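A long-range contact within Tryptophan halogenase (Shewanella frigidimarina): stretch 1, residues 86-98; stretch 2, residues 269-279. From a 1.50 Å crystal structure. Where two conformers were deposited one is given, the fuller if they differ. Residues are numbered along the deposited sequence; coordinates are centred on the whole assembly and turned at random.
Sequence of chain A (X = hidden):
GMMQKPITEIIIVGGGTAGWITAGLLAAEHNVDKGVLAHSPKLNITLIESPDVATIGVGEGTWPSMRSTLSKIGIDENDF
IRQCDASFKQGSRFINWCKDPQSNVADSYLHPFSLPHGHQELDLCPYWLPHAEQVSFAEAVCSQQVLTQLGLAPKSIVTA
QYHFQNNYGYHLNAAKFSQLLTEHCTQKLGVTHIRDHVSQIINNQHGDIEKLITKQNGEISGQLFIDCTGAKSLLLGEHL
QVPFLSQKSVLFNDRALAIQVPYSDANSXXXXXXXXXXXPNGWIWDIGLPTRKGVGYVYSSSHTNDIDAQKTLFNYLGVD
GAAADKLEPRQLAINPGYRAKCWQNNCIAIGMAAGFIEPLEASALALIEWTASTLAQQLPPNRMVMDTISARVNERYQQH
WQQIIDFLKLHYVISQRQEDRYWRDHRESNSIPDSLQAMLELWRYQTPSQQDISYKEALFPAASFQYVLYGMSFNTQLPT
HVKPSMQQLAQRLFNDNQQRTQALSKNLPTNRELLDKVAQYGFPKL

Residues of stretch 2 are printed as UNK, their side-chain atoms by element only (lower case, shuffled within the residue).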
ATOM      1  N   ALA A  86       5.709   9.040  12.266  1.00 16.90           N
ATOM      2  CA  ALA A  86       6.112   8.500  10.969  1.00 16.86           C
ATOM      3  C   ALA A  86       7.628   8.375  10.806  1.00 17.81           C
ATOM      4  O   ALA A  86       8.410   9.100  11.431  1.00 17.34           O
ATOM      5  CB  ALA A  86       5.571   9.365   9.867  1.00 17.34           C
ATOM      6  N   SER A  87       8.021   7.404   9.985  1.00 15.65           N
ATOM      7  CA  SER A  87       9.388   7.290   9.492  0.50 14.05           C
ATOM      8  C   SER A  87       9.323   7.074   7.974  1.00 12.03           C
ATOM      9  O   SER A  87       8.241   6.856   7.393  1.00 13.05           O
ATOM     10  CB  SER A  87      10.140   6.145  10.180  0.50 14.77           C
ATOM     11  OG  SER A  87      11.522   6.162   9.852  0.50 14.46           O
ATOM     12  N   PHE A  88      10.480   7.140   7.306  1.00 12.65           N
ATOM     13  CA  PHE A  88      10.560   6.999   5.855  1.00 13.48           C
ATOM     14  C   PHE A  88      10.670   5.556   5.474  1.00 15.76           C
ATOM     15  O   PHE A  88      11.486   4.837   6.028  1.00 19.20           O
ATOM     16  CB  PHE A  88      11.774   7.765   5.313  1.00 14.68           C
ATOM     17  CG  PHE A  88      11.791   9.195   5.739  1.00 15.84           C
ATOM     18  CD1 PHE A  88      10.930  10.114   5.165  1.00 17.44           C
ATOM     19  CD2 PHE A  88      12.625   9.607   6.751  1.00 15.22           C
ATOM     20  CE1 PHE A  88      10.940  11.432   5.603  1.00 16.78           C
ATOM     21  CE2 PHE A  88      12.618  10.916   7.194  1.00 19.44           C
ATOM     22  CZ  PHE A  88      11.781  11.815   6.621  1.00 17.46           C
ATOM     23  N   LYS A  89       9.885   5.160   4.471  1.00 10.32           N
ATOM     24  CA  LYS A  89       9.911   3.793   3.938  1.00  9.66           C
ATOM     25  C   LYS A  89      10.400   3.846   2.490  1.00 10.47           C
ATOM     26  O   LYS A  89       9.815   4.544   1.675  1.00 10.87           O
ATOM     27  CB  LYS A  89       8.502   3.205   3.979  1.00 13.43           C
ATOM     28  CG  LYS A  89       8.352   1.867   3.289  1.00 11.06           C
ATOM     29  CD  LYS A  89       6.907   1.417   3.242  1.00 11.85           C
ATOM     30  CE  LYS A  89       6.761   0.196   2.378  1.00 12.64           C
ATOM     31  NZ  LYS A  89       5.309  -0.059   2.138  1.00 13.91           N
ATOM     32  N   GLN A  90      11.438   3.093   2.162  1.00  8.79           N
ATOM     33  CA  GLN A  90      12.039   3.065   0.828  1.00  9.24           C
ATOM     34  C   GLN A  90      11.797   1.799   0.023  1.00 10.94           C
ATOM     35  O   GLN A  90      12.356   1.625  -1.065  1.00 11.79           O
ATOM     36  CB  GLN A  90      13.544   3.357   0.935  1.00 11.03           C
ATOM     37  CG  GLN A  90      13.788   4.786   1.349  1.00 10.06           C
ATOM     38  CD  GLN A  90      15.255   5.108   1.365  1.00 13.42           C
ATOM     39  OE1 GLN A  90      15.895   5.218   0.313  1.00 12.31           O
ATOM     40  NE2 GLN A  90      15.806   5.224   2.567  1.00 11.59           N
ATOM     41  N   GLY A  91      10.942   0.925   0.569  1.00 11.03           N
ATOM     42  CA  GLY A  91      10.543  -0.323  -0.087  1.00  9.32           C
ATOM     43  C   GLY A  91      10.329  -1.420   0.931  1.00 10.61           C
ATOM     44  O   GLY A  91      10.062  -1.145   2.103  1.00 10.83           O
ATOM     45  N   SER A  92      10.362  -2.658   0.443  1.00  9.91           N
ATOM     46  CA  SER A  92      10.207  -3.868   1.247  1.00  9.76           C
ATOM     47  C   SER A  92      11.408  -4.766   1.037  1.00 10.97           C
ATOM     48  O   SER A  92      11.809  -5.027  -0.098  1.00 11.24           O
ATOM     49  CB  SER A  92       8.966  -4.657   0.846  1.00 11.98           C
ATOM     50  OG  SER A  92       7.765  -3.948   1.111  1.00 14.68           O
ATOM     51  N   ARG A  93      11.986  -5.211   2.155  1.00 11.05           N
ATOM     52  CA  ARG A  93      13.060  -6.181   2.108  0.50 11.48           C
ATOM     53  C   ARG A  93      12.525  -7.531   2.533  1.00 11.04           C
ATOM     54  O   ARG A  93      11.931  -7.670   3.606  1.00 11.28           O
ATOM     55  CB  ARG A  93      14.229  -5.811   2.996  0.50 10.18           C
ATOM     56  CG  ARG A  93      15.449  -6.714   2.768  0.50 11.09           C
ATOM     57  CD  ARG A  93      16.619  -6.293   3.603  0.50 15.43           C
ATOM     58  NE  ARG A  93      16.997  -4.907   3.362  0.50 22.72           N
ATOM     59  CZ  ARG A  93      17.665  -4.480   2.293  0.50 25.98           C
ATOM     60  NH1 ARG A  93      18.030  -5.333   1.358  0.50 20.90           N
ATOM     61  NH2 ARG A  93      17.963  -3.194   2.159  0.50 30.12           N
ATOM     62  N   PHE A  94      12.743  -8.501   1.660  1.00 10.53           N
ATOM     63  CA  PHE A  94      12.214  -9.866   1.791  1.00  9.33           C
ATOM     64  C   PHE A  94      13.359 -10.788   2.235  1.00 10.49           C
ATOM     65  O   PHE A  94      14.349 -10.928   1.512  1.00 11.60           O
ATOM     66  CB  PHE A  94      11.600 -10.298   0.470  1.00 10.32           C
ATOM     67  CG  PHE A  94      10.384  -9.504   0.140  1.00  9.39           C
ATOM     68  CD1 PHE A  94       9.168  -9.778   0.757  1.00  9.72           C
ATOM     69  CD2 PHE A  94      10.441  -8.417  -0.730  1.00  9.83           C
ATOM     70  CE1 PHE A  94       8.050  -8.999   0.496  1.00  9.49           C
ATOM     71  CE2 PHE A  94       9.308  -7.640  -0.987  1.00 10.86           C
ATOM     72  CZ  PHE A  94       8.116  -7.957  -0.393  1.00  9.42           C
ATOM     73  N   ILE A  95      13.183 -11.407   3.403  1.00  9.91           N
ATOM     74  CA  ILE A  95      14.207 -12.196   4.054  1.00 11.41           C
ATOM     75  C   ILE A  95      13.694 -13.629   4.115  1.00 10.60           C
ATOM     76  O   ILE A  95      12.585 -13.852   4.580  1.00  9.72           O
ATOM     77  CB  ILE A  95      14.494 -11.611   5.442  1.00 11.77           C
ATOM     78  CG1 ILE A  95      14.893 -10.126   5.289  1.00 13.01           C
ATOM     79  CG2 ILE A  95      15.567 -12.411   6.145  1.00 11.87           C
ATOM     80  CD1 ILE A  95      14.893  -9.370   6.575  1.00 19.23           C
ATOM     81  N   ASN A  96      14.531 -14.584   3.719  1.00 11.50           N
ATOM     82  CA  ASN A  96      14.259 -16.007   3.806  1.00 10.25           C
ATOM     83  C   ASN A  96      13.066 -16.494   2.984  1.00 11.47           C
ATOM     84  O   ASN A  96      12.510 -17.535   3.257  1.00 10.98           O
ATOM     85  CB  ASN A  96      14.125 -16.459   5.267  1.00 11.05           C
ATOM     86  CG  ASN A  96      15.413 -16.313   6.047  1.00 13.19           C
ATOM     87  OD1 ASN A  96      16.470 -16.119   5.467  1.00 17.13           O
ATOM     88  ND2 ASN A  96      15.295 -16.323   7.359  1.00 16.27           N
ATOM     89  N   TRP A  97      12.723 -15.760   1.935  1.00 10.23           N
ATOM     90  CA  TRP A  97      11.608 -16.168   1.090  1.00 11.03           C
ATOM     91  C   TRP A  97      12.017 -17.192   0.050  1.00 10.78           C
ATOM     92  O   TRP A  97      11.173 -17.932  -0.459  1.00  9.65           O
ATOM     93  CB  TRP A  97      11.010 -14.945   0.354  1.00  8.85           C
ATOM     94  CG  TRP A  97      10.071 -14.183   1.157  1.00  7.47           C
ATOM     95  CD1 TRP A  97      10.315 -13.348   2.204  1.00 10.78           C
ATOM     96  CD2 TRP A  97       8.658 -14.162   0.945  1.00  8.31           C
ATOM     97  NE1 TRP A  97       9.125 -12.832   2.694  1.00  9.10           N
ATOM     98  CE2 TRP A  97       8.092 -13.312   1.917  1.00  8.10           C
ATOM     99  CE3 TRP A  97       7.813 -14.798   0.011  1.00  8.68           C
ATOM    100  CZ2 TRP A  97       6.724 -13.083   1.987  1.00  8.43           C
ATOM    101  CZ3 TRP A  97       6.450 -14.550   0.084  1.00  9.23           C
ATOM    102  CH2 TRP A  97       5.926 -13.721   1.067  1.00  8.66           C
ATOM    103  N   CYS A  98      13.282 -17.196  -0.348  1.00 11.54           N
ATOM    104  CA  CYS A  98      13.710 -18.014  -1.465  1.00 10.97           C
ATOM    105  C   CYS A  98      14.043 -19.481  -1.165  1.00 11.97           C
ATOM    106  O   CYS A  98      13.814 -20.364  -2.008  1.00 11.36           O
ATOM    107  CB  CYS A  98      14.931 -17.425  -2.158  1.00 11.65           C
ATOM    108  SG  CYS A  98      14.657 -15.794  -2.826  1.00 13.61           S
ATOM    109  N   UNK A 269      18.692   2.018  15.952  1.00 27.59           N
ATOM    110  CA  UNK A 269      18.509   2.403  14.552  1.00 24.56           C
ATOM    111  C   UNK A 269      17.130   2.016  14.022  1.00 21.64           C
ATOM    112  O   UNK A 269      16.587   0.966  14.404  1.00 23.36           O
ATOM    113  c   UNK A 269      19.582   1.611  13.810  1.00 24.83           C
ATOM    114  c   UNK A 269      20.552   1.178  14.856  1.00 31.97           C
ATOM    115  c   UNK A 269      19.748   1.007  16.100  1.00 30.16           C
ATOM    116  N   UNK A 270      16.597   2.863  13.148  1.00 18.83           N
ATOM    117  CA  UNK A 270      15.305   2.634  12.482  1.00 15.31           C
ATOM    118  C   UNK A 270      15.596   2.111  11.086  1.00 14.12           C
ATOM    119  O   UNK A 270      16.389   2.697  10.365  1.00 14.82           O
ATOM    120  c   UNK A 270      13.177   3.705  11.689  1.00 16.38           C
ATOM    121  c   UNK A 270      14.263   4.554  13.773  1.00 14.19           C
ATOM    122  c   UNK A 270      13.777   5.981  13.713  1.00 20.27           C
ATOM    123  c   UNK A 270      14.511   3.933  12.380  1.00 13.99           C
ATOM    124  N   UNK A 271      14.957   1.005  10.705  1.00 13.47           N
ATOM    125  CA  UNK A 271      15.155   0.394   9.389  1.00 13.23           C
ATOM    126  C   UNK A 271      14.568   1.296   8.297  1.00 12.84           C
ATOM    127  O   UNK A 271      13.598   2.010   8.534  1.00 14.12           O
ATOM    128  c   UNK A 271      14.494  -0.961   9.356  1.00 14.53           C
ATOM    129  N   UNK A 272      15.190   1.286   7.115  1.00 13.58           N
ATOM    130  CA  UNK A 272      14.765   2.133   6.010  1.00 11.01           C
ATOM    131  C   UNK A 272      13.584   1.558   5.235  1.00 12.62           C
ATOM    132  O   UNK A 272      12.935   2.298   4.502  1.00 13.23           O
ATOM    133  o   UNK A 272      17.016   2.995   5.674  1.00 13.45           O
ATOM    134  c   UNK A 272      15.901   2.357   5.038  1.00 13.60           C
ATOM    135  N   UNK A 273      13.346   0.260   5.394  1.00 11.01           N
ATOM    136  CA  UNK A 273      12.293  -0.453   4.639  1.00 12.19           C
ATOM    137  C   UNK A 273      11.423  -1.272   5.578  1.00 11.70           C
ATOM    138  O   UNK A 273      11.823  -1.604   6.681  1.00 13.04           O
ATOM    139  s   UNK A 273      13.951  -0.592   2.426  1.00 16.02           S
ATOM    140  c   UNK A 273      12.937  -1.402   3.647  1.00 13.13           C
ATOM    141  N   UNK A 274      10.233  -1.630   5.110  1.00 11.18           N
ATOM    142  CA  UNK A 274       9.478  -2.707   5.756  1.00  9.27           C
ATOM    143  C   UNK A 274      10.247  -4.019   5.574  1.00  9.90           C
ATOM    144  O   UNK A 274      10.757  -4.293   4.485  1.00 12.38           O
ATOM    145  o   UNK A 274       7.371  -1.625   5.288  1.00 11.55           O
ATOM    146  c   UNK A 274       7.339  -3.995   5.749  1.00 13.18           C
ATOM    147  c   UNK A 274       8.098  -2.846   5.126  1.00  9.56           C
ATOM    148  N   UNK A 275      10.315  -4.852   6.626  1.00  9.63           N
ATOM    149  CA  UNK A 275      10.888  -6.182   6.505  1.00 11.62           C
ATOM    150  C   UNK A 275       9.758  -7.198   6.487  1.00 10.41           C
ATOM    151  O   UNK A 275       8.746  -7.057   7.192  1.00 11.18           O
ATOM    152  n   UNK A 275      14.201  -5.939   8.331  1.00 21.02           N
ATOM    153  n   UNK A 275      14.698  -4.213   7.150  1.00 19.27           N
ATOM    154  c   UNK A 275      11.842  -6.468   7.646  1.00 13.63           C
ATOM    155  c   UNK A 275      13.413  -4.574   6.815  1.00 17.81           C
ATOM    156  c   UNK A 275      15.151  -5.056   8.059  1.00 22.94           C
ATOM    157  c   UNK A 275      13.085  -5.646   7.578  1.00 12.53           C
ATOM    158  N   UNK A 276       9.947  -8.200   5.638  1.00  9.74           N
ATOM    159  CA  UNK A 276       9.016  -9.306   5.493  1.00 10.66           C
ATOM    160  C   UNK A 276       9.871 -10.549   5.536  1.00 10.36           C
ATOM    161  O   UNK A 276      10.628 -10.811   4.615  1.00 10.42           O
ATOM    162  c   UNK A 276       8.326  -9.204   4.129  1.00 12.17           C
ATOM    163  o   UNK A 276       7.657 -10.402   3.811  1.00 13.24           O
ATOM    164  N   UNK A 277       9.743 -11.336   6.610  1.00 10.57           N
ATOM    165  CA  UNK A 277      10.590 -12.497   6.815  1.00  9.49           C
ATOM    166  C   UNK A 277       9.696 -13.728   6.747  1.00  9.02           C
ATOM    167  O   UNK A 277       8.819 -13.941   7.592  1.00 10.25           O
ATOM    168  c   UNK A 277      12.283 -13.587   8.309  1.00 12.93           C
ATOM    169  o   UNK A 277      12.063 -11.201   8.275  1.00 11.77           O
ATOM    170  c   UNK A 277      11.339 -12.432   8.187  1.00 10.29           C
ATOM    171  N   UNK A 278       9.948 -14.560   5.759  1.00  9.25           N
ATOM    172  CA  UNK A 278       9.162 -15.758   5.523  1.00 10.06           C
ATOM    173  C   UNK A 278       9.330 -16.749   6.665  1.00 10.34           C
ATOM    174  O   UNK A 278      10.426 -16.868   7.219  1.00 11.64           O
ATOM    175  c   UNK A 278       9.526 -16.429   4.204  1.00 10.71           C
ATOM    176  N   UNK A 279       8.226 -17.428   6.971  1.00  9.26           N
ATOM    177  CA  UNK A 279       8.119 -18.417   8.044  1.00  9.41           C
ATOM    178  C   UNK A 279       7.556 -19.709   7.447  1.00 10.17           C
ATOM    179  O   UNK A 279       7.225 -19.734   6.235  1.00 10.95           O
ATOM    180  c   UNK A 279       7.625 -16.527   9.711  1.00 11.07           C
ATOM    181  n   UNK A 279       9.802 -15.503  10.149  1.00 14.27           N
ATOM    182  c   UNK A 279       8.981 -16.546  10.393  1.00 13.45           C
ATOM    183  o   UNK A 279       9.301 -17.504  11.134  1.00 13.52           O
ATOM    184  c   UNK A 279       7.230 -17.875   9.163  1.00 10.26           C
TER
HETATM  185  O   HOH W   1      11.439   3.608   8.473  0.50 10.50           O
HETATM  186  O   HOH W   2       4.752  -1.469   4.471  1.00 15.58           O
HETATM  187  O   HOH W   3      12.732 -17.169   8.817  1.00 18.74           O

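Position 269 has three side-chain carbons that close a ring onto the backbone N, which identifies Pro269; it lies out of reach of stretch 1. At position 270 four carbons fork at the first, with one arm two carbons long, the pattern of isoleucine. Ile270 points toward the first strand, and its CG2 packs 3.5 Å from Ser87 OG. Position 271 carries a single carbon and is Ala271. Its side chain touches nothing on stretch 1, but the O of water 1 lies 2.7 Å from Ala271 O, 2.7 Å from Phe88 O and 2.9 Å from Ser87 OG, within hydrogen-bonding reach of both stretches.

Position 272 bears one carbon and then one oxygen, as in serine. The CB of Ser272 lies 3.8 Å from Gln90 NE2, while its backbone O accepts a hydrogen bond from Gln90 N at 2.9 Å. At position 273 a carbon is followed by sulfur, which makes it Cys273. Its CB sits 3.3 Å from Gly91 O and its SG 4.0 Å from Gln90 C. Gly91 adopts backbone angles at which a CB would be jammed against the preceding carbonyl O, so the conformation by itself calls for glycine.

Position 274 has one carbon carrying an oxygen and a second carbon, which is threonine. Thr274 OG1 is 3.5 Å from Lys89 CE and hydrogen-bonds to the O of water 2 at 2.7 Å, and water 2 accepts a hydrogen bond from Lys89 NZ at 2.8 Å. Position 275 holds one carbon and a five-membered ring of three carbons and two nitrogens, an imidazole. His275 shares a sheet face with Arg93 and Ile95: its CD2 is 4.1 Å from Arg93 CB, and its ND1 is 3.9 Å from Ile95 CD1.

Position 276 has one carbon and one oxygen, hence Ser276. Its OG lies 3.5 Å from Phe94 CD1 and accepts a weak hydrogen bond from Trp97 NE1 at 3.1 Å. Position 277 repeats the fork of carbon and oxygen on one carbon; Thr277 OG1 packs 3.8 Å from Ile95 CB. The lone carbon of position 278 marks Ala278, whose CB lies over one face of the indole, 3.8 Å from Trp97 CD1. Position 279 has three carbons, the third carrying oxygen and nitrogen. Gln279 makes no contact across the stretches; its NE2 instead donates to Thr277 O at 3.2 Å.

The contact is a parallel pairing of strands, with Arg93 and Ile95 as the alternating rungs. Arg93 N donates to Thr274 O (2.8 Å) and Arg93 O accepts from Ser276 N (2.9 Å); Ile95 N and O repeat this with Ser276 O (2.9 Å) and Ala278 N (3.0 Å). Beyond the strand, Trp97 NE1 makes its weak hydrogen bond to Ser276 OG, and its ring receives Ala278 CB over one face.

Stretch 2, residues 269-279: PIASCTHSTAQ
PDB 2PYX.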